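Local coordinates for AtxE2 (Asticcacaulis excentricus, PDB 5TXE), which hydrolyses the isopeptide bond of the lasso peptides astexin-2 and astexin-3, recognising their knotted, threaded shape and turning them into linear peptides, at residues R205-D210 against G218-V223; I229-L234 against R251-P256; P281-A286 against P293-E298; S491-R496 against G583-A588. The protein carries 1 engineered substitution. All coordinates share one frame; numbering follows the deposited sequence.

Contact 1 (R205-D210 against G218-V223)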
# COMPACT_ATOMS: atom_id res chain seq x y z
N ARG A 205 -38.11 0.50 -12.15
CA ARG A 205 -38.97 1.60 -11.74
C ARG A 205 -38.22 2.90 -11.50
O ARG A 205 -38.80 3.93 -11.16
CB ARG A 205 -39.74 1.18 -10.51
CG ARG A 205 -40.84 0.16 -10.82
CD ARG A 205 -41.62 -0.26 -9.55
NE ARG A 205 -40.78 -0.66 -8.39
CZ ARG A 205 -40.14 -1.85 -8.26
NH1 ARG A 205 -40.21 -2.77 -9.22
NH2 ARG A 205 -39.41 -2.14 -7.17
N GLY A 206 -36.92 2.86 -11.72
CA GLY A 206 -36.03 3.99 -11.43
C GLY A 206 -35.58 3.89 -9.98
O GLY A 206 -36.31 3.40 -9.16
N TRP A 207 -34.36 4.36 -9.67
CA TRP A 207 -33.86 4.32 -8.33
C TRP A 207 -33.83 5.71 -7.77
O TRP A 207 -33.37 6.66 -8.41
CB TRP A 207 -32.42 3.84 -8.36
CG TRP A 207 -32.14 2.46 -8.87
CD1 TRP A 207 -32.58 1.28 -8.36
CD2 TRP A 207 -31.19 2.13 -9.91
NE1 TRP A 207 -32.03 0.24 -9.05
CE2 TRP A 207 -31.17 0.72 -10.01
CE3 TRP A 207 -30.43 2.87 -10.80
CZ2 TRP A 207 -30.43 0.06 -10.96
CZ3 TRP A 207 -29.67 2.21 -11.73
CH2 TRP A 207 -29.68 0.81 -11.81
N VAL A 208 -34.25 5.85 -6.52
CA VAL A 208 -34.13 7.14 -5.84
C VAL A 208 -32.64 7.40 -5.54
O VAL A 208 -31.98 6.58 -4.89
CB VAL A 208 -34.82 7.15 -4.46
CG1 VAL A 208 -34.71 8.54 -3.84
CG2 VAL A 208 -36.26 6.79 -4.59
N TYR A 209 -32.15 8.57 -5.91
CA TYR A 209 -30.78 8.94 -5.60
C TYR A 209 -30.67 9.28 -4.11
O TYR A 209 -31.25 10.27 -3.67
CB TYR A 209 -30.33 10.15 -6.41
CG TYR A 209 -28.89 10.55 -6.17
CD1 TYR A 209 -27.84 9.80 -6.67
CD2 TYR A 209 -28.58 11.69 -5.49
CE1 TYR A 209 -26.51 10.14 -6.44
CE2 TYR A 209 -27.26 12.03 -5.25
CZ TYR A 209 -26.24 11.26 -5.77
OH TYR A 209 -24.97 11.63 -5.55
N ASP A 210 -29.91 8.48 -3.39
CA ASP A 210 -29.84 8.54 -1.93
C ASP A 210 -28.48 7.92 -1.52
O ASP A 210 -27.49 7.90 -2.29
CB ASP A 210 -31.04 7.79 -1.32
CG ASP A 210 -31.08 6.24 -1.71
OD1 ASP A 210 -30.10 5.69 -2.29
OD2 ASP A 210 -32.11 5.57 -1.42
N GLY A 218 -19.70 5.17 -10.31
CA GLY A 218 -20.72 4.52 -11.13
C GLY A 218 -22.10 5.02 -10.78
O GLY A 218 -22.34 5.60 -9.71
N ALA A 219 -23.02 4.71 -11.67
CA ALA A 219 -24.36 5.26 -11.65
C ALA A 219 -25.41 4.26 -11.22
O ALA A 219 -26.55 4.35 -11.65
CB ALA A 219 -24.68 5.79 -13.03
N ARG A 220 -25.03 3.32 -10.36
CA ARG A 220 -25.92 2.32 -9.82
C ARG A 220 -25.87 2.35 -8.31
O ARG A 220 -24.86 2.71 -7.73
CB ARG A 220 -25.53 0.93 -10.27
CG ARG A 220 -25.63 0.67 -11.76
CD ARG A 220 -25.19 -0.79 -12.09
NE ARG A 220 -26.17 -1.81 -11.67
CZ ARG A 220 -27.27 -2.13 -12.35
NH1 ARG A 220 -27.56 -1.55 -13.52
NH2 ARG A 220 -28.07 -3.08 -11.90
N PRO A 221 -26.98 1.98 -7.66
CA PRO A 221 -26.95 1.89 -6.22
C PRO A 221 -26.00 0.76 -5.83
O PRO A 221 -25.94 -0.24 -6.54
CB PRO A 221 -28.37 1.51 -5.84
CG PRO A 221 -29.19 1.72 -7.04
CD PRO A 221 -28.27 1.54 -8.18
N ARG A 222 -25.29 0.92 -4.72
CA ARG A 222 -24.47 -0.13 -4.14
C ARG A 222 -25.28 -0.92 -3.12
O ARG A 222 -26.28 -0.41 -2.56
CB ARG A 222 -23.26 0.49 -3.44
CG ARG A 222 -22.53 1.41 -4.38
CD ARG A 222 -21.00 1.40 -4.57
NE ARG A 222 -20.21 1.95 -3.47
CZ ARG A 222 -18.99 2.52 -3.55
NH1 ARG A 222 -18.35 2.80 -4.69
NH2 ARG A 222 -18.41 2.88 -2.41
N VAL A 223 -24.83 -2.12 -2.83
CA VAL A 223 -25.41 -2.94 -1.82
C VAL A 223 -24.96 -2.43 -0.47
O VAL A 223 -23.76 -2.28 -0.21
CB VAL A 223 -24.90 -4.39 -1.95
CG1 VAL A 223 -25.38 -5.24 -0.79
CG2 VAL A 223 -25.31 -5.01 -3.31
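The ring of Pro221 lies over one face of the Trp207 indole, and this apolar pairing makes up most of the contact. Two proline carbons share the work: CG stands 3.5 Å from the centroid of the five-membered ring of Trp207, only 7° off the ring normal, which is CH-pi geometry, while CD comes within 3.4 Å of Trp207 CD2, near the middle of the bicycle. The chi1 of -63° sets Trp207 CG opposite its own carbonyl carbon and turns the flat face to the proline.

A second kind of contact involves a charged group. Arg220 NH1 approaches the indole at its edge, 3.6 Å from Trp207 CH2, with guanidinium and indole planes 84° apart. The indole edge thus meets the guanidinium face, which is not the face-on geometry of a cation-pi pair.

No hydrogen bond links the two segments. The polar ends turn to helix 190-202 instead: Trp207 NE1 bonds to the carbonyl of Ile199, and Arg220 NH2 forms a salt bridge with Glu200. Pro221 also rests on Ile199. The arrangement is a proline-tryptophan CH-pi packing inside the long connection between helix 190-202 and strand 230-235, pinning both arms of that loop to the helix.

Contact 2 (I229-L234 against R251-P256)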
# COMPACT_ATOMS: atom_id res chain seq x y z
N ILE A 229 -22.14 -13.47 6.13
CA ILE A 229 -21.23 -14.44 5.62
C ILE A 229 -21.80 -15.84 5.89
O ILE A 229 -22.31 -16.07 6.96
CB ILE A 229 -19.91 -14.26 6.32
CG1 ILE A 229 -19.40 -12.85 6.06
CG2 ILE A 229 -18.90 -15.28 5.79
CD1 ILE A 229 -18.04 -12.56 6.72
N VAL A 230 -21.74 -16.73 4.90
CA VAL A 230 -22.28 -18.10 4.94
C VAL A 230 -21.09 -19.03 4.86
O VAL A 230 -20.09 -18.73 4.17
CB VAL A 230 -23.22 -18.28 3.77
CG1 VAL A 230 -23.48 -19.72 3.40
CG2 VAL A 230 -24.53 -17.59 4.05
N TYR A 231 -21.14 -20.11 5.66
CA TYR A 231 -20.03 -21.08 5.78
C TYR A 231 -20.53 -22.39 5.27
O TYR A 231 -21.64 -22.76 5.58
CB TYR A 231 -19.59 -21.24 7.23
CG TYR A 231 -19.19 -19.91 7.77
CD1 TYR A 231 -17.90 -19.44 7.58
CD2 TYR A 231 -20.12 -19.08 8.46
CE1 TYR A 231 -17.53 -18.18 8.03
CE2 TYR A 231 -19.75 -17.81 8.91
CZ TYR A 231 -18.45 -17.38 8.70
OH TYR A 231 -18.00 -16.15 9.11
N GLN A 232 -19.72 -23.10 4.50
CA GLN A 232 -20.09 -24.42 4.00
C GLN A 232 -18.86 -25.31 4.04
O GLN A 232 -17.73 -24.81 4.04
CB GLN A 232 -20.56 -24.35 2.53
CG GLN A 232 -21.83 -23.59 2.19
CD GLN A 232 -23.05 -24.48 2.11
OE1 GLN A 232 -23.28 -25.20 1.13
NE2 GLN A 232 -23.86 -24.40 3.12
N VAL A 233 -19.09 -26.62 4.04
CA VAL A 233 -18.00 -27.58 4.08
C VAL A 233 -18.13 -28.51 2.91
O VAL A 233 -19.22 -29.00 2.63
CB VAL A 233 -18.05 -28.44 5.36
CG1 VAL A 233 -16.94 -29.47 5.35
CG2 VAL A 233 -17.89 -27.54 6.57
N LEU A 234 -17.00 -28.76 2.26
CA LEU A 234 -16.95 -29.64 1.15
C LEU A 234 -16.07 -30.82 1.48
O LEU A 234 -14.91 -30.64 1.81
CB LEU A 234 -16.39 -28.93 -0.09
CG LEU A 234 -16.23 -29.93 -1.25
CD1 LEU A 234 -17.46 -29.95 -2.10
CD2 LEU A 234 -15.02 -29.62 -2.13
N ARG A 251 -12.97 -22.17 13.57
CA ARG A 251 -11.62 -22.48 12.97
C ARG A 251 -11.32 -21.64 11.70
O ARG A 251 -10.16 -21.51 11.27
CB ARG A 251 -11.38 -23.99 12.66
CG ARG A 251 -10.11 -24.54 13.35
CD ARG A 251 -9.45 -25.79 12.78
NE ARG A 251 -10.34 -26.96 12.75
CZ ARG A 251 -9.99 -28.14 12.21
NH1 ARG A 251 -8.79 -28.30 11.63
NH2 ARG A 251 -10.86 -29.15 12.21
N LEU A 252 -12.36 -21.12 11.06
CA LEU A 252 -12.17 -20.24 9.93
C LEU A 252 -12.24 -18.76 10.36
O LEU A 252 -11.43 -17.97 9.91
CB LEU A 252 -13.17 -20.57 8.80
CG LEU A 252 -13.04 -19.86 7.44
CD1 LEU A 252 -11.72 -20.14 6.81
CD2 LEU A 252 -14.11 -20.27 6.46
N ARG A 253 -13.19 -18.41 11.22
CA ARG A 253 -13.48 -17.03 11.64
C ARG A 253 -12.37 -16.40 12.52
O ARG A 253 -11.98 -15.25 12.31
CB ARG A 253 -14.80 -16.99 12.42
CG ARG A 253 -15.71 -15.85 12.04
CD ARG A 253 -16.95 -15.71 12.92
NE ARG A 253 -17.34 -14.29 12.91
CZ ARG A 253 -17.84 -13.64 11.85
NH1 ARG A 253 -18.09 -14.25 10.69
NH2 ARG A 253 -18.13 -12.34 11.94
N GLU A 254 -11.92 -17.14 13.53
CA GLU A 254 -10.89 -16.64 14.44
C GLU A 254 -9.55 -16.51 13.71
O GLU A 254 -9.14 -17.41 13.01
CB GLU A 254 -10.66 -17.61 15.62
CG GLU A 254 -11.72 -17.62 16.73
CD GLU A 254 -11.35 -18.62 17.84
OE1 GLU A 254 -10.23 -18.50 18.41
OE2 GLU A 254 -12.16 -19.54 18.14
N LYS A 255 -8.89 -15.38 13.87
CA LYS A 255 -7.51 -15.22 13.42
C LYS A 255 -6.52 -15.19 14.61
O LYS A 255 -6.81 -14.61 15.64
CB LYS A 255 -7.38 -13.94 12.60
CG LYS A 255 -6.00 -13.74 11.98
CD LYS A 255 -5.81 -12.31 11.46
CE LYS A 255 -6.40 -12.19 10.06
NZ LYS A 255 -6.62 -10.77 9.66
N PRO A 256 -5.34 -15.79 14.47
CA PRO A 256 -4.34 -15.51 15.52
C PRO A 256 -4.03 -13.99 15.66
O PRO A 256 -3.98 -13.26 14.67
CB PRO A 256 -3.10 -16.31 15.07
CG PRO A 256 -3.58 -17.26 14.01
CD PRO A 256 -4.80 -16.63 13.39
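Tyr231 reaches from strand 230-235 to the end of helix 246-253 and meets two successive residues there, both at its ring edge. On the apolar side, Tyr231 CD1 touches the methyl CD2 of Leu252 at 4.0 Å. At the far end, Tyr231 OH receives a hydrogen bond from Arg253 NH1; the modelled distance of 2.5 Å is very short and the angle at the hydrogen, 125°, is strongly bent, so the exact geometry is doubtful, though the hydroxyl and NH1 clearly face each other. Arg253 NH1 lies in the plane of the phenol, and the hydroxyl lies at the edge of the guanidinium, although the two planes stand 84° apart. A chain extended from CG to NE carries the arginine tip to the hydroxyl. Ile229 CD1 adds a looser contact, 4.3 Å from Arg253 NH1.

A phenylalanine in place of Tyr231 would probably keep the touch on Leu252 but leave Arg253 NH1 without its acceptor across this contact, making the guanidinium freer to turn.

The pairing spans a helix and a sheet. Strand 230-235 runs antiparallel between strands 183-188 and 240-243, and Tyr231 also touches Ser187 of the former. Leu252, from the last turn of helix 246-253, continues onto Asp175 and Gln177 of strand 173-178, placing the helix end against one face of this four-stranded antiparallel sheet.

Contact 3 (P281-A286 against P293-E298)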
# COMPACT_ATOMS: atom_id res chain seq x y z
N PRO A 281 2.12 4.97 23.83
CA PRO A 281 2.89 3.79 23.45
C PRO A 281 2.39 2.52 24.15
O PRO A 281 1.89 2.57 25.27
CB PRO A 281 4.31 4.15 23.87
CG PRO A 281 4.13 5.12 24.99
CD PRO A 281 2.86 5.87 24.73
N THR A 282 2.49 1.39 23.46
CA THR A 282 2.13 0.12 24.04
C THR A 282 3.39 -0.42 24.63
O THR A 282 4.50 -0.04 24.21
CB THR A 282 1.61 -0.88 23.00
OG1 THR A 282 2.69 -1.32 22.15
CG2 THR A 282 0.53 -0.26 22.18
N THR A 283 3.18 -1.32 25.60
CA THR A 283 4.24 -1.96 26.33
C THR A 283 3.91 -3.45 26.40
O THR A 283 2.76 -3.81 26.65
CB THR A 283 4.33 -1.42 27.79
OG1 THR A 283 4.57 -0.01 27.79
CG2 THR A 283 5.45 -2.07 28.51
N LEU A 284 4.92 -4.29 26.23
CA LEU A 284 4.83 -5.70 26.50
C LEU A 284 4.44 -6.02 27.95
O LEU A 284 5.06 -5.49 28.89
CB LEU A 284 6.18 -6.31 26.30
CG LEU A 284 6.20 -7.82 26.41
CD1 LEU A 284 5.38 -8.46 25.32
CD2 LEU A 284 7.63 -8.29 26.31
N VAL A 285 3.45 -6.88 28.12
CA VAL A 285 3.02 -7.38 29.45
C VAL A 285 3.01 -8.91 29.49
O VAL A 285 2.78 -9.59 28.48
CB VAL A 285 1.67 -6.83 29.95
CG1 VAL A 285 1.48 -5.36 29.61
CG2 VAL A 285 0.52 -7.63 29.41
N ALA A 286 3.33 -9.44 30.67
CA ALA A 286 3.37 -10.86 30.92
C ALA A 286 2.42 -11.25 32.08
O ALA A 286 2.45 -10.61 33.14
CB ALA A 286 4.78 -11.28 31.23
N PRO A 293 -0.87 -8.95 35.67
CA PRO A 293 0.07 -8.60 34.61
C PRO A 293 1.34 -7.92 35.14
O PRO A 293 1.27 -7.10 35.98
CB PRO A 293 -0.73 -7.63 33.73
CG PRO A 293 -1.90 -7.18 34.55
CD PRO A 293 -2.18 -8.26 35.53
N VAL A 294 2.50 -8.30 34.66
CA VAL A 294 3.69 -7.55 34.90
C VAL A 294 4.10 -6.79 33.61
O VAL A 294 4.37 -7.44 32.58
CB VAL A 294 4.83 -8.49 35.31
CG1 VAL A 294 6.11 -7.68 35.53
CG2 VAL A 294 4.44 -9.27 36.55
N ARG A 295 4.20 -5.45 33.69
CA ARG A 295 4.67 -4.58 32.60
C ARG A 295 6.16 -4.54 32.50
O ARG A 295 6.81 -4.22 33.47
CB ARG A 295 4.27 -3.13 32.82
CG ARG A 295 2.85 -2.80 32.49
CD ARG A 295 2.65 -1.30 32.63
NE ARG A 295 2.23 -0.76 31.35
CZ ARG A 295 1.08 -1.09 30.75
NH1 ARG A 295 0.22 -1.93 31.31
NH2 ARG A 295 0.81 -0.58 29.57
N CYS A 296 6.70 -4.82 31.31
CA CYS A 296 8.12 -4.61 31.01
C CYS A 296 8.41 -3.13 30.98
O CYS A 296 7.63 -2.36 30.41
CB CYS A 296 8.44 -5.20 29.66
SG CYS A 296 10.11 -4.94 29.07
N ASP A 297 9.50 -2.70 31.60
CA ASP A 297 9.81 -1.26 31.71
C ASP A 297 10.70 -0.80 30.55
O ASP A 297 10.61 0.35 30.08
CB ASP A 297 10.43 -0.90 33.09
CG ASP A 297 11.95 -0.94 33.10
OD1 ASP A 297 12.52 -2.04 33.02
OD2 ASP A 297 12.57 0.15 33.21
N GLU A 298 11.53 -1.71 30.04
CA GLU A 298 12.54 -1.38 29.04
C GLU A 298 11.94 -0.65 27.84
O GLU A 298 10.79 -0.85 27.46
CB GLU A 298 13.28 -2.61 28.52
CG GLU A 298 13.70 -3.64 29.56
CD GLU A 298 15.08 -3.41 30.10
OE1 GLU A 298 16.04 -3.57 29.30
OE2 GLU A 298 15.21 -3.14 31.32
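Val285 and Arg295 lie side by side and point the same way, as expected for an antiparallel non-hydrogen-bonded pair, here with CA atoms 4.5 Å apart. The arginine chain runs along the valine and bends at chi3 (120°), which brings its guanidinium over Val285: CG1 of Val285 sits above one face of that group, 4.0 Å from Arg295 NH1. Farther along, the Arg295 side chain crosses that of Thr283 at about a right angle, with Arg295 NH2 coming to 4.0 Å from Thr283 CB. NH1 makes a weak hydrogen bond to Ser271 OG of the adjoining strand 266-271.

Ala286 and Val294 project to the other side of the sheet. They form the hydrogen-bonded pair next along the ladder: Val294 N gives to Ala286 O at 2.8 Å, and Ala286 N gives to Val294 O at 3.0 Å. On the other side of the Val285-Arg295 pair, Cys296 N donates to Leu284 O; its N-H points almost straight at the oxygen (165° at the hydrogen) and comes in nearly in line with the carbonyl bond (C=O...N 168°). Cys296 CB also packs on Leu284 CB at 4.2 Å, while its sulfur is joined to Cys301 in a disulfide.

Backbone bonds thus set the register of this beta hairpin, whose second strand, 294-295, lies at the outer border of a four-stranded antiparallel sheet. The chemistry implies a division of labour: the main chain supplies the directional bonds, a valine methyl lies against the guanidinium face of an arginine on the exposed strand, and a covalent link fastens the chain where that short strand ends.

Contact 4 (S491-R496 against G583-A588)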
# COMPACT_ATOMS: atom_id res chain seq x y z
N SER A 491 -7.99 20.53 10.76
CA SER A 491 -8.43 21.82 11.22
C SER A 491 -7.46 22.85 10.71
O SER A 491 -6.26 22.82 11.02
CB SER A 491 -8.44 21.87 12.75
OG SER A 491 -8.56 23.22 13.11
N ASN A 492 -7.96 23.75 9.87
CA ASN A 492 -7.10 24.80 9.28
C ASN A 492 -5.93 24.24 8.47
O ASN A 492 -4.88 24.89 8.31
CB ASN A 492 -6.62 25.75 10.39
CG ASN A 492 -7.76 26.58 10.95
OD1 ASN A 492 -8.46 27.26 10.20
ND2 ASN A 492 -8.03 26.43 12.25
N TRP A 493 -6.11 23.00 8.01
CA TRP A 493 -5.09 22.32 7.28
C TRP A 493 -3.73 22.28 8.02
O TRP A 493 -2.68 22.32 7.41
CB TRP A 493 -4.91 22.98 5.91
CG TRP A 493 -6.16 22.85 5.02
CD1 TRP A 493 -7.13 23.80 4.77
CD2 TRP A 493 -6.54 21.70 4.26
NE1 TRP A 493 -8.05 23.32 3.89
CE2 TRP A 493 -7.73 22.02 3.59
CE3 TRP A 493 -5.99 20.45 4.08
CZ2 TRP A 493 -8.35 21.14 2.75
CZ3 TRP A 493 -6.62 19.55 3.25
CH2 TRP A 493 -7.78 19.91 2.59
N ARG A 494 -3.77 22.18 9.33
CA ARG A 494 -2.54 22.26 10.13
C ARG A 494 -1.54 21.19 9.72
O ARG A 494 -0.41 21.49 9.45
CB ARG A 494 -2.85 22.20 11.66
CG ARG A 494 -3.35 23.55 12.25
CD ARG A 494 -3.97 23.47 13.69
NE ARG A 494 -2.91 23.09 14.64
CZ ARG A 494 -2.85 23.43 15.93
NH1 ARG A 494 -3.77 24.19 16.51
NH2 ARG A 494 -1.82 23.01 16.66
N ASN A 495 -1.97 19.92 9.58
CA ASN A 495 -1.02 18.91 9.19
C ASN A 495 -0.53 19.04 7.74
O ASN A 495 0.61 18.70 7.44
CB ASN A 495 -1.54 17.48 9.44
CG ASN A 495 -0.40 16.45 9.39
OD1 ASN A 495 0.68 16.68 9.96
ND2 ASN A 495 -0.62 15.35 8.72
N ARG A 496 -1.36 19.55 6.85
CA ARG A 496 -0.91 19.71 5.52
C ARG A 496 0.18 20.70 5.47
O ARG A 496 1.13 20.55 4.67
CB ARG A 496 -2.05 20.21 4.62
CG ARG A 496 -2.07 19.55 3.28
CD ARG A 496 -2.67 18.21 3.58
NE ARG A 496 -1.99 17.16 2.98
CZ ARG A 496 -2.33 15.89 3.11
NH1 ARG A 496 -3.37 15.54 3.83
NH2 ARG A 496 -1.64 14.99 2.46
N GLY A 583 -16.33 28.15 0.15
CA GLY A 583 -16.24 28.23 1.59
C GLY A 583 -14.78 28.27 2.04
O GLY A 583 -13.85 27.97 1.25
N PRO A 584 -14.56 28.66 3.30
CA PRO A 584 -13.19 28.91 3.77
C PRO A 584 -12.27 27.66 3.74
O PRO A 584 -11.10 27.78 3.45
CB PRO A 584 -13.39 29.39 5.19
CG PRO A 584 -14.77 28.92 5.57
CD PRO A 584 -15.57 28.98 4.31
N PHE A 585 -12.81 26.48 4.05
CA PHE A 585 -11.99 25.27 4.13
C PHE A 585 -11.38 24.94 2.77
O PHE A 585 -10.23 24.68 2.69
CB PHE A 585 -12.87 24.17 4.67
CG PHE A 585 -12.21 22.85 4.73
CD1 PHE A 585 -11.31 22.55 5.75
CD2 PHE A 585 -12.49 21.88 3.76
CE1 PHE A 585 -10.69 21.31 5.79
CE2 PHE A 585 -11.87 20.64 3.80
CZ PHE A 585 -10.96 20.36 4.79
N TRP A 586 -12.13 25.09 1.70
CA TRP A 586 -11.69 24.71 0.36
C TRP A 586 -10.75 25.70 -0.32
O TRP A 586 -10.08 25.37 -1.30
CB TRP A 586 -12.95 24.44 -0.49
CG TRP A 586 -13.79 23.28 0.07
CD1 TRP A 586 -15.07 23.33 0.60
CD2 TRP A 586 -13.36 21.92 0.19
NE1 TRP A 586 -15.44 22.08 1.05
CE2 TRP A 586 -14.41 21.19 0.78
CE3 TRP A 586 -12.19 21.26 -0.16
CZ2 TRP A 586 -14.32 19.84 1.04
CZ3 TRP A 586 -12.09 19.92 0.08
CH2 TRP A 586 -13.15 19.21 0.69
N ALA A 587 -10.66 26.93 0.17
CA ALA A 587 -9.81 27.95 -0.46
C ALA A 587 -8.34 27.59 -0.50
O ALA A 587 -7.59 28.04 -1.38
CB ALA A 587 -9.97 29.26 0.29
N ALA A 588 -7.92 26.74 0.43
CA ALA A 588 -6.51 26.33 0.45
C ALA A 588 -6.16 25.27 -0.57
O ALA A 588 -4.97 25.02 -0.78
CB ALA A 588 -6.19 25.80 1.83
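Trp493 and Ala588 have the closest CA atoms across the contact, 8.0 Å apart, so the backbones are kept at side-chain distance. Trp493 occupies the N-cap position of helix 494-512 and has positive phi and psi, as does Asn492 before it, in the tight link from helix 482-490. Facing them, residues 584-588 are coiled with helical phi and psi but lack the regular bonds of a helix.

The indole bridges the gap. Trp493 NE1 gives a nearly straight hydrogen bond to the backbone oxygen Phe585 O, 2.8 Å long with 173° at the hydrogen; the acceptor lies in the indole plane, while the donor is tilted from the carbonyl plane. Both segments fall in the prolyl oligopeptidase family region, part of the alpha/beta-hydrolase clan, and the contact joins the start of helix 494-512 to the loop between helices 563-570 and 591-594.

Phe585 also lays its ring over the indole as an offset stack, the centroids of the phenyl and the five-membered indole ring 4.6 Å apart and the planes at 17°, with Trp493 CZ2 and Phe585 CZ 3.4 Å apart. An alanine replacing Trp493 would remove both the donor to Phe585 O and the stacked surface, and is likely to open a gap beside the phenyl ring. The methyl CB of Ala588 touches Trp493 CD1 at 3.7 Å and also rests on Phe535 of helix 528-539. Phe585 has its side chain about 11 Å from that of the astexin-3-binding residue Asn562.

Overall arrangement
Contact 4 is the buried one, an aromatic stack combined with an indole-to-carbonyl bond between segments far apart in sequence. Contacts 1, 2 and 3 are partly buried and join segments much closer along the chain. Contacts 1 and 2 follow one another along the chain: the loop of contact 1 leads into strand 230-235, which contact 2 packs against helix 246-253, though their centres are 32 Å apart. Contact 3 belongs to a separate four-stranded sheet and alone of the four relies on paired backbones. Tryptophan carries contacts 1 and 4, but proline faces it in the peripheral loop and phenylalanine in the hydrolase-family region. No two contacts touch.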